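Local coordinates for DsbA family protein (Salmonella typhimurium, PDB 7JVE) that acts as a trimeric thioredoxin-like enzyme with both thiol oxidase and disulfide isomerase activities, at residues A[73-78]-A[140-145]; A[64-69]-A[224-229]; A[105-110]-A[244-249]. All blocks are in the same frame, centred on the assembly; numbering follows the deposited sequence. Where two conformers were deposited one is given.

Interaction 1. Residues A[73-78]-A[140-145]; sequences SSPSVG and QVWLTQ. With EDO (1,2-ethanediol), chain J.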
loop_
_atom_site.group_PDB
_atom_site.type_symbol
_atom_site.label_atom_id
_atom_site.label_comp_id
_atom_site.label_asym_id
_atom_site.label_seq_id
_atom_site.Cartn_x
_atom_site.Cartn_y
_atom_site.Cartn_z
ATOM N N SER A 73 -1.498 37.963 8.878
ATOM C CA SER A 73 -2.518 37.982 7.843
ATOM C C SER A 73 -3.325 36.687 7.785
ATOM O O SER A 73 -4.396 36.670 7.170
ATOM C CB SER A 73 -1.879 38.263 6.483
ATOM O OG SER A 73 -1.487 39.623 6.376
ATOM N N SER A 74 -2.861 35.626 8.429
ATOM C CA SER A 74 -3.542 34.334 8.405
ATOM C C SER A 74 -4.510 34.235 9.574
ATOM O O SER A 74 -4.214 34.717 10.670
ATOM C CB SER A 74 -2.538 33.193 8.485
ATOM O OG SER A 74 -1.657 33.238 7.373
ATOM N N PRO A 75 -5.677 33.648 9.390
ATOM C CA PRO A 75 -6.579 33.484 10.536
ATOM C C PRO A 75 -5.881 32.679 11.624
ATOM O O PRO A 75 -5.160 31.717 11.347
ATOM C CB PRO A 75 -7.787 32.732 9.953
ATOM C CG PRO A 75 -7.657 32.859 8.464
ATOM C CD PRO A 75 -6.200 33.065 8.146
ATOM N N SER A 76 -6.107 33.073 12.873
ATOM C CA SER A 76 -5.584 32.308 13.999
ATOM C C SER A 76 -6.533 32.418 15.180
ATOM O O SER A 76 -7.436 33.255 15.201
ATOM C CB SER A 76 -4.184 32.777 14.402
ATOM O OG SER A 76 -4.215 34.100 14.907
ATOM N N VAL A 77 -6.348 31.509 16.135
ATOM C CA VAL A 77 -6.915 31.621 17.468
ATOM C C VAL A 77 -5.769 31.466 18.453
ATOM O O VAL A 77 -4.685 31.001 18.105
ATOM C CB VAL A 77 -8.007 30.573 17.745
ATOM C CG1 VAL A 77 -9.213 30.787 16.807
ATOM C CG2 VAL A 77 -7.421 29.143 17.639
ATOM N N GLY A 78 -6.035 31.836 19.707
ATOM C CA GLY A 78 -4.998 31.913 20.702
ATOM C C GLY A 78 -4.337 33.279 20.682
ATOM O O GLY A 78 -4.533 34.074 19.756
ATOM N N GLN A 140 -13.482 36.689 5.314
ATOM C CA GLN A 140 -14.528 37.627 5.715
ATOM C C GLN A 140 -15.005 37.340 7.132
ATOM O O GLN A 140 -15.127 38.256 7.952
ATOM C CB GLN A 140 -15.709 37.581 4.743
ATOM C CG GLN A 140 -15.415 38.214 3.417
ATOM C CD GLN A 140 -15.003 39.671 3.582
ATOM O OE1 GLN A 140 -15.682 40.458 4.254
ATOM N NE2 GLN A 140 -13.849 40.017 3.019
ATOM N N VAL A 141 -15.273 36.070 7.441
ATOM C CA VAL A 141 -15.714 35.718 8.790
ATOM C C VAL A 141 -14.646 36.115 9.812
ATOM O O VAL A 141 -14.936 36.747 10.841
ATOM C CB VAL A 141 -16.062 34.217 8.861
ATOM C CG1 VAL A 141 -16.262 33.735 10.314
ATOM C CG2 VAL A 141 -17.272 33.904 7.986
ATOM N N TRP A 142 -13.384 35.787 9.521
ATOM C CA TRP A 142 -12.303 36.116 10.447
ATOM C C TRP A 142 -12.192 37.621 10.668
ATOM O O TRP A 142 -12.056 38.079 11.807
ATOM C CB TRP A 142 -10.979 35.576 9.931
ATOM C CG TRP A 142 -9.878 35.851 10.858
ATOM C CD1 TRP A 142 -9.811 35.524 12.201
ATOM C CD2 TRP A 142 -8.655 36.493 10.546
ATOM N NE1 TRP A 142 -8.610 35.928 12.732
ATOM C CE2 TRP A 142 -7.880 36.525 11.737
ATOM C CE3 TRP A 142 -8.123 37.019 9.373
ATOM C CZ2 TRP A 142 -6.624 37.076 11.783
ATOM C CZ3 TRP A 142 -6.877 37.566 9.419
ATOM C CH2 TRP A 142 -6.134 37.594 10.617
ATOM N N LEU A 143 -12.256 38.407 9.583
ATOM C CA LEU A 143 -11.978 39.838 9.685
ATOM C C LEU A 143 -13.123 40.605 10.334
ATOM O O LEU A 143 -12.890 41.662 10.936
ATOM C CB LEU A 143 -11.686 40.424 8.307
ATOM C CG LEU A 143 -10.377 40.055 7.608
ATOM C CD1 LEU A 143 -10.439 40.524 6.141
ATOM C CD2 LEU A 143 -9.181 40.678 8.355
ATOM N N THR A 144 -14.358 40.113 10.212
ATOM C CA THR A 144 -15.500 40.851 10.735
ATOM C C THR A 144 -15.991 40.310 12.077
ATOM O O THR A 144 -16.585 41.068 12.858
ATOM C CB THR A 144 -16.663 40.866 9.709
ATOM O OG1 THR A 144 -17.229 39.565 9.600
ATOM C CG2 THR A 144 -16.155 41.214 8.320
ATOM N N GLN A 145 -15.726 39.036 12.386
ATOM C CA GLN A 145 -16.267 38.439 13.597
ATOM C C GLN A 145 -15.243 37.784 14.499
ATOM O O GLN A 145 -15.596 37.482 15.643
ATOM C CB GLN A 145 -17.344 37.396 13.262
ATOM C CG GLN A 145 -18.486 37.936 12.391
ATOM C CD GLN A 145 -19.580 36.904 12.265
ATOM O OE1 GLN A 145 -20.204 36.544 13.257
ATOM N NE2 GLN A 145 -19.753 36.354 11.069
HETATM C C1 EDO J . -9.287 39.845 12.824
HETATM O O1 EDO J . -10.660 39.988 13.219
HETATM C C2 EDO J . -8.411 40.084 14.050
HETATM O O2 EDO J . -9.066 39.362 15.101
#

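Interaction 2. Residues A[64-69]-A[224-229]; sequences QYRAEL and QTQDGD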
loop_
_atom_site.group_PDB
_atom_site.type_symbol
_atom_site.label_atom_id
_atom_site.label_comp_id
_atom_site.label_asym_id
_atom_site.label_seq_id
_atom_site.Cartn_x
_atom_site.Cartn_y
_atom_site.Cartn_z
ATOM N N GLN A 64 13.668 29.382 8.220
ATOM C CA GLN A 64 13.864 30.376 7.164
ATOM C C GLN A 64 12.569 31.145 6.852
ATOM O O GLN A 64 12.607 32.352 6.579
ATOM C CB GLN A 64 14.413 29.697 5.910
ATOM C CG GLN A 64 14.623 30.646 4.753
ATOM C CD GLN A 64 15.006 29.961 3.440
ATOM O OE1 GLN A 64 15.389 28.782 3.399
ATOM N NE2 GLN A 64 14.906 30.714 2.351
ATOM N N TYR A 65 11.412 30.481 6.896
ATOM C CA TYR A 65 10.151 31.128 6.547
ATOM C C TYR A 65 9.310 31.466 7.772
ATOM O O TYR A 65 8.089 31.564 7.681
ATOM C CB TYR A 65 9.363 30.266 5.555
ATOM C CG TYR A 65 10.101 30.164 4.232
ATOM C CD1 TYR A 65 10.027 31.176 3.283
ATOM C CD2 TYR A 65 10.911 29.070 3.956
ATOM C CE1 TYR A 65 10.721 31.084 2.079
ATOM C CE2 TYR A 65 11.610 28.970 2.772
ATOM C CZ TYR A 65 11.518 29.979 1.838
ATOM O OH TYR A 65 12.227 29.858 0.669
ATOM N N ARG A 66 9.951 31.664 8.924
ATOM C CA ARG A 66 9.219 31.972 10.148
ATOM C C ARG A 66 8.231 33.125 9.952
ATOM O O ARG A 66 7.068 33.039 10.363
ATOM C CB ARG A 66 10.210 32.299 11.271
ATOM C CG ARG A 66 9.545 32.584 12.615
ATOM C CD ARG A 66 10.554 33.036 13.679
ATOM N NE ARG A 66 10.540 32.155 14.847
ATOM C CZ ARG A 66 11.501 31.286 15.141
ATOM N NH1 ARG A 66 12.564 31.183 14.359
ATOM N NH2 ARG A 66 11.401 30.525 16.219
ATOM N N ALA A 67 8.680 34.224 9.340
ATOM C CA ALA A 67 7.811 35.393 9.262
ATOM C C ALA A 67 6.547 35.074 8.478
ATOM O O ALA A 67 5.440 35.462 8.878
ATOM C CB ALA A 67 8.555 36.589 8.655
ATOM N N GLU A 68 6.690 34.356 7.369
ATOM C CA GLU A 68 5.530 33.972 6.583
ATOM C C GLU A 68 4.659 32.988 7.355
ATOM O O GLU A 68 3.429 33.109 7.359
ATOM C CB GLU A 68 5.992 33.367 5.253
ATOM C CG GLU A 68 6.703 34.381 4.367
ATOM C CD GLU A 68 8.236 34.383 4.544
ATOM O OE1 GLU A 68 8.952 34.382 3.516
ATOM O OE2 GLU A 68 8.742 34.337 5.690
ATOM N N LEU A 69 5.281 31.999 8.008
ATOM C CA LEU A 69 4.523 31.013 8.772
ATOM C C LEU A 69 3.676 31.676 9.853
ATOM O O LEU A 69 2.556 31.234 10.132
ATOM C CB LEU A 69 5.473 29.994 9.398
ATOM C CG LEU A 69 6.112 28.964 8.461
ATOM C CD1 LEU A 69 7.261 28.256 9.159
ATOM C CD2 LEU A 69 5.090 27.960 7.966
ATOM N N GLN A 224 7.458 31.401 18.726
ATOM C CA GLN A 224 7.217 32.553 17.873
ATOM C C GLN A 224 8.392 33.520 17.883
ATOM O O GLN A 224 8.659 34.161 16.861
ATOM C CB GLN A 224 5.936 33.259 18.309
ATOM C CG GLN A 224 4.649 32.460 18.076
ATOM C CD GLN A 224 3.487 33.367 17.740
ATOM O OE1 GLN A 224 3.140 33.528 16.578
ATOM N NE2 GLN A 224 2.904 33.997 18.758
ATOM N N THR A 225 9.104 33.638 19.007
ATOM C CA THR A 225 10.225 34.566 19.101
ATOM C C THR A 225 11.396 33.987 18.335
ATOM O O THR A 225 11.731 32.810 18.493
ATOM C CB THR A 225 10.683 34.768 20.543
ATOM O OG1 THR A 225 11.195 33.522 21.029
ATOM C CG2 THR A 225 9.511 35.234 21.410
ATOM N N GLN A 226 12.049 34.824 17.535
ATOM C CA GLN A 226 12.967 34.293 16.548
ATOM C C GLN A 226 14.207 33.796 17.292
ATOM O O GLN A 226 15.049 34.579 17.757
ATOM C CB GLN A 226 13.288 35.297 15.455
ATOM C CG GLN A 226 13.632 34.480 14.212
ATOM C CD GLN A 226 13.962 35.271 12.969
ATOM O OE1 GLN A 226 14.171 36.479 13.019
ATOM N NE2 GLN A 226 13.860 34.597 11.823
ATOM N N ASP A 227 14.278 32.476 17.428
ATOM C CA ASP A 227 15.313 31.724 18.118
ATOM C C ASP A 227 15.720 30.625 17.150
ATOM O O ASP A 227 14.852 29.973 16.557
ATOM C CB ASP A 227 14.763 31.141 19.426
ATOM C CG ASP A 227 15.844 30.598 20.337
ATOM O OD1 ASP A 227 16.936 31.206 20.406
ATOM O OD2 ASP A 227 15.591 29.562 20.993
ATOM N N GLY A 228 17.018 30.436 16.959
ATOM C CA GLY A 228 17.461 29.453 15.992
ATOM C C GLY A 228 17.564 28.067 16.588
ATOM O O GLY A 228 18.315 27.218 16.092
ATOM N N ASP A 229 16.815 27.830 17.665
ATOM C CA ASP A 229 16.889 26.558 18.376
ATOM C C ASP A 229 16.096 25.516 17.596
ATOM O O ASP A 229 14.880 25.384 17.754
ATOM C CB ASP A 229 16.404 26.710 19.813
ATOM C CG ASP A 229 16.953 25.624 20.724
ATOM O OD1 ASP A 229 16.805 25.739 21.962
ATOM O OD2 ASP A 229 17.498 24.627 20.191
HETATM O O HOH W 1 13.170 28.089 17.317
HETATM O O HOH W 2 13.874 32.170 12.205
#

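Interaction 3. Residues A[105-110]-A[244-249]; sequences ENLIKA and MLQMAI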
loop_
_atom_site.group_PDB
_atom_site.type_symbol
_atom_site.label_atom_id
_atom_site.label_comp_id
_atom_site.label_asym_id
_atom_site.label_seq_id
_atom_site.Cartn_x
_atom_site.Cartn_y
_atom_site.Cartn_z
ATOM N N GLU A 105 -9.492 20.458 17.377
ATOM C CA GLU A 105 -10.374 21.168 18.302
ATOM C C GLU A 105 -10.013 20.849 19.750
ATOM O O GLU A 105 -9.985 21.747 20.600
ATOM C CB GLU A 105 -11.841 20.815 18.021
ATOM C CG GLU A 105 -12.884 21.604 18.842
ATOM C CD GLU A 105 -12.708 23.145 18.753
ATOM O OE1 GLU A 105 -13.229 23.743 17.779
ATOM O OE2 GLU A 105 -12.087 23.770 19.662
ATOM N N ASN A 106 -9.723 19.575 20.050
ATOM C CA ASN A 106 -9.292 19.224 21.401
ATOM C C ASN A 106 -7.983 19.924 21.768
ATOM O O ASN A 106 -7.846 20.447 22.877
ATOM C CB ASN A 106 -9.142 17.707 21.542
ATOM C CG ASN A 106 -10.463 16.994 21.696
ATOM O OD1 ASN A 106 -11.533 17.602 21.666
ATOM N ND2 ASN A 106 -10.397 15.677 21.856
ATOM N N LEU A 107 -7.003 19.929 20.855
ATOM C CA LEU A 107 -5.752 20.632 21.139
ATOM C C LEU A 107 -6.007 22.093 21.452
ATOM O O LEU A 107 -5.393 22.658 22.368
ATOM C CB LEU A 107 -4.768 20.525 19.969
ATOM C CG LEU A 107 -3.925 19.263 19.956
ATOM C CD1 LEU A 107 -3.155 19.162 18.643
ATOM C CD2 LEU A 107 -2.996 19.261 21.147
ATOM N N ILE A 108 -6.902 22.726 20.690
ATOM C CA ILE A 108 -7.124 24.154 20.850
ATOM C C ILE A 108 -7.721 24.446 22.219
ATOM O O ILE A 108 -7.281 25.370 22.917
ATOM C CB ILE A 108 -7.999 24.683 19.695
ATOM C CG1 ILE A 108 -7.167 24.708 18.403
ATOM C CG2 ILE A 108 -8.542 26.046 20.031
ATOM C CD1 ILE A 108 -7.941 25.112 17.164
ATOM N N LYS A 109 -8.701 23.636 22.646
ATOM C CA LYS A 109 -9.279 23.827 23.965
ATOM C C LYS A 109 -8.249 23.567 25.047
ATOM O O LYS A 109 -8.231 24.258 26.069
ATOM C CB LYS A 109 -10.497 22.923 24.157
ATOM C CG LYS A 109 -11.619 23.246 23.189
ATOM C CD LYS A 109 -12.987 23.095 23.851
ATOM C CE LYS A 109 -14.032 22.555 22.876
ATOM N NZ LYS A 109 -15.322 22.254 23.570
ATOM N N ALA A 110 -7.381 22.582 24.839
ATOM C CA ALA A 110 -6.419 22.218 25.866
ATOM C C ALA A 110 -5.227 23.157 25.918
ATOM O O ALA A 110 -4.449 23.082 26.872
ATOM C CB ALA A 110 -5.926 20.790 25.649
ATOM N N MET A 244 1.135 13.427 19.982
ATOM C CA MET A 244 2.302 13.864 19.231
ATOM C C MET A 244 2.302 15.389 19.073
ATOM O O MET A 244 3.330 16.050 19.268
ATOM C CB MET A 244 2.319 13.158 17.872
ATOM C CG MET A 244 3.562 13.429 17.051
ATOM S SD MET A 244 4.942 12.516 17.831
ATOM C CE MET A 244 4.358 10.827 17.712
ATOM N N LEU A 245 1.150 15.968 18.740
ATOM C CA LEU A 245 1.085 17.416 18.619
ATOM C C LEU A 245 1.294 18.086 19.973
ATOM O O LEU A 245 1.930 19.144 20.056
ATOM C CB LEU A 245 -0.249 17.835 18.000
ATOM C CG LEU A 245 -0.316 17.713 16.478
ATOM C CD1 LEU A 245 -1.755 17.855 16.001
ATOM C CD2 LEU A 245 0.601 18.726 15.781
ATOM N N GLN A 246 0.782 17.479 21.047
ATOM C CA GLN A 246 0.967 18.060 22.371
ATOM C C GLN A 246 2.445 18.075 22.771
ATOM O O GLN A 246 2.928 19.062 23.336
ATOM C CB GLN A 246 0.141 17.304 23.417
ATOM C CG GLN A 246 0.067 18.052 24.780
ATOM C CD GLN A 246 -0.614 19.439 24.647
ATOM O OE1 GLN A 246 -1.782 19.535 24.250
ATOM N NE2 GLN A 246 0.112 20.499 24.982
ATOM N N MET A 247 3.180 16.987 22.500
ATOM C CA MET A 247 4.604 16.982 22.842
ATOM C C MET A 247 5.356 18.072 22.082
ATOM O O MET A 247 6.199 18.770 22.657
ATOM C CB MET A 247 5.232 15.597 22.585
ATOM C CG MET A 247 4.713 14.450 23.499
ATOM S SD MET A 247 5.554 12.803 23.324
ATOM C CE MET A 247 4.943 12.154 21.703
ATOM N N ALA A 248 5.020 18.264 20.806
ATOM C CA ALA A 248 5.634 19.315 20.003
ATOM C C ALA A 248 5.330 20.697 20.572
ATOM O O ALA A 248 6.190 21.588 20.553
ATOM C CB ALA A 248 5.136 19.227 18.554
ATOM N N ILE A 249 4.106 20.895 21.079
ATOM C CA ILE A 249 3.751 22.160 21.720
ATOM C C ILE A 249 4.616 22.387 22.957
ATOM O O ILE A 249 5.158 23.475 23.163
ATOM C CB ILE A 249 2.245 22.184 22.057
ATOM C CG1 ILE A 249 1.413 22.341 20.774
ATOM C CG2 ILE A 249 1.913 23.278 23.065
ATOM C CD1 ILE A 249 -0.074 22.061 20.972
#

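Interaction 1. Residues A[73-78]-A[140-145]
Ser73 begins the contact with its backbone: its carbonyl O lies 3.5 Å from CZ3 of Trp142, approaching the indole obliquely, while its CB is directed away from the helix. Ser74 likewise meets the ring through its main chain, its O standing 3.5 Å from Trp142 CH2 and its carbonyl C lying over the rim of one face. Its hydroxyl is turned elsewhere, to a hydrogen bond with Lys119 NZ. Pro75 makes the largest single contribution from the first segment. Its CA sits 3.6 Å from the centroid of the six-membered ring of Trp142, only 17° off the ring normal, which meets the definition of a CH-pi contact over the face. Pro75 CB, 3.9 Å from Trp142 CG, extends the same overlap across the pyrrole side. The indole reaches the loop because CG of Trp142 is anti to the backbone N (chi1 -178°), on a bond that already points at Pro75. Ser76 closes the walk with its N 3.8 Å from Trp142 NE1, a proximity without a hydrogen bond. On the opposite face of the indole an ethanediol, probably from the crystallisation liquor, places C1 near the rim; its O1 donates to Trp142 O over 2.8 Å. Tyr150 of helix 147-159 touches both Pro75 and Trp142. Backbone bonds from Pro75 to Phe118 and from Val77 to Phe116 fix the loop against strand 115-120. The contact thus joins the short edge strand 76-77 of the thioredoxin-fold sheet to helix 128-145, part of the helical insertion characteristic of DsbA-like proteins.

Interaction 2. Residues A[64-69]-A[224-229]
Arg66 reaches across to the 224-229 loop and lays one face of its guanidinium on the loop backbone: Gln226 CA lies 3.5 Å above the plane, over its centre, and Asp227 N stands closer to the rim. The direct polar bonds are weak. NE of Arg66 donates to Gln224 O over 3.4 Å with an N-H...O angle of 134°, and NH1 reaches Asp227 O with a similarly bent geometry (138°). Although NH2 comes within 3.2 Å of Thr225 O, the angle is too poor for a hydrogen bond; this nitrogen instead donates to Pro223 O, at the end of strand 218-223. The contact therefore ties the short helix 66-69 to the turn between the last two strands of the thioredoxin-fold sheet, 218-223 and 234-237. Two waters in the guanidinium plane take up further N-H groups. One accepts from NH2 and donates to the carbonyl O atoms of Asp227 and Asp229; the other accepts from NH1 at 2.7 Å and from Gln226 NE2. With CG anti to the backbone N (chi1 -178°) and chi2 extended, Arg66 CD comes to 3.4 Å from Gln226 CG; the bend at chi3 then turns the guanidinium onto the loop. Gln226 and Asp227 are poorly ordered, and Arg66 was modelled in two conformers, so the finer geometry deserves caution. The amide of Gln224 faces elsewhere: its NE2 donates to Ala82 O and Asn80 O, while OE1 accepts from Arg115 NH1.

Interaction 3. Residues A[105-110]-A[244-249]
Leu107 is the residue of helix 105-110 that carries this contact, dividing its two methyl groups between different partners on helix 244-249. Its CD1 packs on Leu245, 3.3 Å from CB and equally near CD1 of that residue, the two side chains crossing at about a right angle; these separations are unusually short for carbon atoms and deserve caution. CD2 of Leu107 takes the other direction, passing Gln246 OE1 at 3.3 Å and, more loosely, Ile249 CD1 at 4.1 Å; the side chains of Gln246 and Ile249 run past Leu107 in the opposite sense. No hydrogen bond links the two segments. Their axes stay 11.0 Å apart and cross at -35°, so the helices run roughly alongside each other and Leu107 fills part of the gap. The Cys94-Cys97 disulfide of the CxxC motif sits at the N-terminal start of helix 95-110, and helix 242-253 is the C-terminal helix of the thioredoxin fold; the contact thus pairs two neighbouring helices on one face of the central sheet. Gln246 owes its place to a bend at chi2 (61°), which swings the amide toward the neighbouring helix. There OE1 of Gln246 accepts from Asn111 ND2, which also donates to Leu107 O, so Asn111 bridges the polar rim of the contact. Farther out, Leu245 rests on Ile236 of strand 234-237 and Phe219 of strand 218-223, while Ile249 touches Asn111 and Thr114. Gln242, earlier on the C-terminal helix, also touches Leu107.

Overall arrangement
From the N terminus, helix 37-64 leads into 64-69, which opens the loop that interaction 2 closes at 224-229. Residues 73-78 follow almost at once and meet 140-145, making interaction 1 a shorter loop lying wholly within that of interaction 2. Interaction 3 starts at 105-110, inside both, and closes only at 244-249, so it crosses each of them. Interaction 1 ties one edge strand of the sheet to a helix of the insertion, interaction 2 ties the short helix to the turn before the other edge strand, and interaction 3 pairs two helices. Interactions 1 and 3 touch, Val77 CG2 lying 4.1 Å from Ile108 CG2; interactions 2 and 3 stay about 9 Å apart at their nearest atoms.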